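Local coordinates for SnoaL-like domain-containing protein (Burkholderia thailandensis E264, PDB 3EC9) that is of unknown function but has the NTF2-like fold of the SnoaL-like family, whose cavity may hold a small molecule, at residues W73-F78 against F107-H113. Coordinates in Å, arbitrary orientation, origin at the centre of the assembly. Residue numbers count along the deposited sequence, not the author numbering.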
ATOM      1  N   TRP B  73      -4.357  -1.051 -21.428  1.00 12.62           N
ATOM      2  CA  TRP B  73      -5.209  -2.031 -20.722  1.00 13.81           C
ATOM      3  C   TRP B  73      -6.641  -1.910 -21.209  1.00 14.62           C
ATOM      4  O   TRP B  73      -7.124  -0.790 -21.497  1.00 14.83           O
ATOM      5  CB  TRP B  73      -5.206  -1.757 -19.211  1.00 11.26           C
ATOM      6  CG  TRP B  73      -3.876  -1.836 -18.602  1.00 12.62           C
ATOM      7  CD1 TRP B  73      -2.955  -0.824 -18.539  1.00 12.40           C
ATOM      8  CD2 TRP B  73      -3.254  -2.973 -18.023  1.00  9.63           C
ATOM      9  NE1 TRP B  73      -1.835  -1.243 -17.925  1.00 14.82           N
ATOM     10  CE2 TRP B  73      -1.977  -2.547 -17.548  1.00 10.17           C
ATOM     11  CE3 TRP B  73      -3.668  -4.300 -17.761  1.00 10.32           C
ATOM     12  CZ2 TRP B  73      -1.089  -3.401 -16.905  1.00 13.68           C
ATOM     13  CZ3 TRP B  73      -2.764  -5.152 -17.116  1.00 16.57           C
ATOM     14  CH2 TRP B  73      -1.495  -4.695 -16.700  1.00 13.01           C
ATOM     15  N   ASP B  74      -7.301  -3.070 -21.316  1.00 12.74           N
ATOM     16  CA  ASP B  74      -8.733  -3.183 -21.489  1.00 14.45           C
ATOM     17  C   ASP B  74      -9.397  -3.336 -20.120  1.00 12.30           C
ATOM     18  O   ASP B  74      -9.033  -4.220 -19.336  1.00 12.69           O
ATOM     19  CB  ASP B  74      -9.053  -4.420 -22.318  1.00 16.32           C
ATOM     20  CG  ASP B  74     -10.543  -4.506 -22.698  1.00 28.18           C
ATOM     21  OD1 ASP B  74     -11.261  -3.478 -22.622  1.00 42.94           O
ATOM     22  OD2 ASP B  74     -10.990  -5.605 -23.109  1.00 52.21           O
ATOM     23  N   GLY B  75     -10.325  -2.428 -19.793  1.00 12.98           N
ATOM     24  CA  GLY B  75     -11.124  -2.583 -18.604  1.00 13.12           C
ATOM     25  C   GLY B  75     -10.367  -2.413 -17.292  1.00 12.90           C
ATOM     26  O   GLY B  75     -10.697  -3.066 -16.280  1.00 15.77           O
ATOM     27  N   TYR B  76      -9.353  -1.556 -17.327  1.00 12.97           N
ATOM     28  CA  TYR B  76      -8.595  -1.230 -16.127  1.00 10.73           C
ATOM     29  C   TYR B  76      -9.540  -0.608 -15.094  1.00 14.68           C
ATOM     30  O   TYR B  76     -10.169   0.413 -15.357  1.00 15.01           O
ATOM     31  CB  TYR B  76      -7.406  -0.271 -16.386  1.00 12.58           C
ATOM     32  CG  TYR B  76      -6.426  -0.371 -15.218  1.00 14.02           C
ATOM     33  CD1 TYR B  76      -6.608   0.351 -14.032  1.00 14.79           C
ATOM     34  CD2 TYR B  76      -5.356  -1.238 -15.271  1.00 12.64           C
ATOM     35  CE1 TYR B  76      -5.742   0.190 -12.955  1.00 14.96           C
ATOM     36  CE2 TYR B  76      -4.476  -1.364 -14.230  1.00 12.62           C
ATOM     37  CZ  TYR B  76      -4.699  -0.667 -13.053  1.00 14.22           C
ATOM     38  OH  TYR B  76      -3.793  -0.825 -12.017  1.00 15.59           O
ATOM     39  N   THR B  77      -9.638  -1.245 -13.929  1.00 12.02           N
ATOM     40  CA  THR B  77     -10.664  -0.887 -12.931  1.00 12.44           C
ATOM     41  C   THR B  77     -10.083  -0.817 -11.524  1.00 14.06           C
ATOM     42  O   THR B  77      -9.254  -1.647 -11.168  1.00 13.63           O
ATOM     43  CB  THR B  77     -11.764  -1.984 -12.946  1.00 12.43           C
ATOM     44  OG1 THR B  77     -12.347  -2.058 -14.259  1.00 19.05           O
ATOM     45  CG2 THR B  77     -12.876  -1.688 -11.952  1.00 17.78           C
ATOM     46  N   PHE B  78     -10.567   0.144 -10.740  1.00 14.83           N
ATOM     47  CA  PHE B  78     -10.332   0.192  -9.302  1.00 11.87           C
ATOM     48  C   PHE B  78     -11.664   0.048  -8.613  1.00 14.12           C
ATOM     49  O   PHE B  78     -12.615   0.747  -8.964  1.00 14.29           O
ATOM     50  CB  PHE B  78      -9.678   1.500  -8.855  1.00 10.87           C
ATOM     51  CG  PHE B  78      -9.582   1.626  -7.378  1.00 10.18           C
ATOM     52  CD1 PHE B  78      -8.791   0.751  -6.646  1.00 11.30           C
ATOM     53  CD2 PHE B  78     -10.303   2.594  -6.715  1.00 12.10           C
ATOM     54  CE1 PHE B  78      -8.722   0.854  -5.272  1.00 14.36           C
ATOM     55  CE2 PHE B  78     -10.236   2.695  -5.353  1.00 11.96           C
ATOM     56  CZ  PHE B  78      -9.432   1.809  -4.632  1.00 13.01           C
ATOM     57  N   PHE B 107      -5.140  -9.585 -14.675  1.00 13.47           N
ATOM     58  CA  PHE B 107      -4.669  -9.679 -13.287  1.00 12.89           C
ATOM     59  C   PHE B 107      -5.763  -9.089 -12.418  1.00 12.03           C
ATOM     60  O   PHE B 107      -6.646  -8.324 -12.870  1.00 13.12           O
ATOM     61  CB  PHE B 107      -3.369  -8.861 -13.043  1.00 12.71           C
ATOM     62  CG  PHE B 107      -3.630  -7.369 -12.886  1.00  9.61           C
ATOM     63  CD1 PHE B 107      -3.828  -6.563 -14.014  1.00 12.95           C
ATOM     64  CD2 PHE B 107      -3.712  -6.776 -11.648  1.00  9.88           C
ATOM     65  CE1 PHE B 107      -4.079  -5.228 -13.883  1.00 14.23           C
ATOM     66  CE2 PHE B 107      -3.965  -5.429 -11.518  1.00  9.93           C
ATOM     67  CZ  PHE B 107      -4.165  -4.655 -12.629  1.00 11.20           C
ATOM     68  N   GLU B 108      -5.671  -9.428 -11.129  1.00 10.88           N
ATOM     69  CA  GLU B 108      -6.407  -8.751 -10.091  1.00 10.11           C
ATOM     70  C   GLU B 108      -5.466  -8.661  -8.887  1.00 11.12           C
ATOM     71  O   GLU B 108      -4.812  -9.607  -8.540  1.00 12.63           O
ATOM     72  CB  GLU B 108      -7.688  -9.517  -9.749  1.00 14.20           C
ATOM     73  CG  GLU B 108      -8.496  -8.914  -8.620  1.00 14.26           C
ATOM     74  CD  GLU B 108      -9.812  -9.565  -8.430  1.00 17.28           C
ATOM     75  OE1 GLU B 108      -9.974 -10.718  -8.863  1.00 38.64           O
ATOM     76  OE2 GLU B 108     -10.706  -8.901  -7.851  1.00 31.99           O
ATOM     77  N   CYS B 109      -5.431  -7.526  -8.225  1.00  9.13           N
ATOM     78  CA  CYS B 109      -4.595  -7.431  -7.008  1.00 12.05           C
ATOM     79  C   CYS B 109      -5.069  -6.332  -6.053  1.00 10.38           C
ATOM     80  O   CYS B 109      -5.967  -5.539  -6.383  1.00 11.38           O
ATOM     81  CB  CYS B 109      -3.126  -7.206  -7.409  1.00 11.20           C
ATOM     82  SG  CYS B 109      -2.777  -5.509  -8.033  1.00 12.52           S
ATOM     83  N   ARG B 110      -4.451  -6.271  -4.886  1.00 10.23           N
ATOM     84  CA  ARG B 110      -4.778  -5.270  -3.892  1.00  8.02           C
ATOM     85  C   ARG B 110      -4.018  -3.984  -4.099  1.00  9.63           C
ATOM     86  O   ARG B 110      -2.932  -3.941  -4.720  1.00 10.10           O
ATOM     87  CB  ARG B 110      -4.516  -5.832  -2.494  1.00  9.51           C
ATOM     88  CG  ARG B 110      -5.410  -7.046  -2.119  1.00 11.05           C
ATOM     89  CD  ARG B 110      -6.768  -6.601  -1.783  1.00 11.60           C
ATOM     90  NE  ARG B 110      -6.853  -6.080  -0.417  1.00 14.35           N
ATOM     91  CZ  ARG B 110      -7.891  -5.405   0.064  1.00 15.05           C
ATOM     92  NH1 ARG B 110      -8.895  -5.058  -0.730  1.00 15.71           N
ATOM     93  NH2 ARG B 110      -7.938  -5.074   1.344  1.00 12.77           N
ATOM     94  N   VAL B 111      -4.572  -2.914  -3.548  1.00  9.26           N
ATOM     95  CA  VAL B 111      -3.951  -1.603  -3.619  1.00  9.76           C
ATOM     96  C   VAL B 111      -4.409  -0.767  -2.425  1.00  9.92           C
ATOM     97  O   VAL B 111      -5.566  -0.850  -1.999  1.00  9.99           O
ATOM     98  CB  VAL B 111      -4.230  -0.852  -4.950  1.00  8.61           C
ATOM     99  CG1 VAL B 111      -5.718  -0.746  -5.258  1.00  9.77           C
ATOM    100  CG2 VAL B 111      -3.536   0.540  -4.920  1.00 11.76           C
ATOM    101  N   ALA B 112      -3.482   0.024  -1.885  1.00 10.32           N
ATOM    102  CA  ALA B 112      -3.799   1.113  -0.982  1.00  9.90           C
ATOM    103  C   ALA B 112      -3.296   2.435  -1.586  1.00  9.52           C
ATOM    104  O   ALA B 112      -2.218   2.474  -2.253  1.00 11.13           O
ATOM    105  CB  ALA B 112      -3.183   0.900   0.414  1.00 10.68           C
ATOM    106  N   HIS B 113      -4.083   3.500  -1.387  1.00  9.61           N
ATOM    107  CA  HIS B 113      -3.752   4.857  -1.797  1.00  8.64           C
ATOM    108  C   HIS B 113      -3.750   5.772  -0.586  1.00  9.38           C
ATOM    109  O   HIS B 113      -4.720   5.807   0.173  1.00 10.73           O
ATOM    110  CB  HIS B 113      -4.787   5.433  -2.737  1.00 10.15           C
ATOM    111  CG  HIS B 113      -5.038   4.612  -3.948  1.00  9.46           C
ATOM    112  ND1 HIS B 113      -6.299   4.398  -4.450  1.00 10.31           N
ATOM    113  CD2 HIS B 113      -4.180   4.009  -4.804  1.00  9.53           C
ATOM    114  CE1 HIS B 113      -6.213   3.666  -5.544  1.00 12.03           C
ATOM    115  NE2 HIS B 113      -4.941   3.448  -5.804  1.00 10.85           N
TER
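Phe-107 reaches from its strand to two aromatic rings of 73-78 at once. It turns an edge toward the face of the Trp-73 six-membered ring in an offset edge-to-face pair, Phe-107 CE1 lying 3.5 Å from Trp-73 CZ3, while Phe-107 CZ comes within 3.7 Å of Tyr-76 CE2 at an oblique ring angle. Large flat side chains suit this place because the strands are not neighbours: strand 89-100 runs between them, the axes of 76-78 and 107-113 approach to 9.5 Å and cross at -27°, and no hydrogen bond joins the two segments. Trp-73 leaves helix 58-72, and the chain then turns a corner at Asp-74 and Gly-75. Gly-75 has a positive phi that glycine adopts readily, and its carbonyl O accepts a hydrogen bond from Thr-77 OG1 at 2.8 Å. The turn lets Trp-73 and Tyr-76 meet the same phenylalanine, and Val-134 of helix 131-137 packs on both Trp-73 and Phe-107.

Further along, Phe-78 CE1 lies 3.4 Å from Val-111 CG1; beta-branched valine favours an extended strand and fills the space beside the Phe-78 ring edge without another ring's bulk. Phe-78 also offers a face to the edge of His-113, the ring centroids 4.9 Å apart. Histidine combines this aromatic packing with hydrogen bonds: ND1 to the hydroxyl of Tyr-22 and NE2 to that of Tyr-96. Glycerol near Phe-78 and acetate near His-113, probably from the crystallisation liquor, are consistent with a pocket here. A strongly curved sheet closed over by helices is characteristic of the cone-shaped NTF2-like fold, whose concave face commonly forms a ligand cavity.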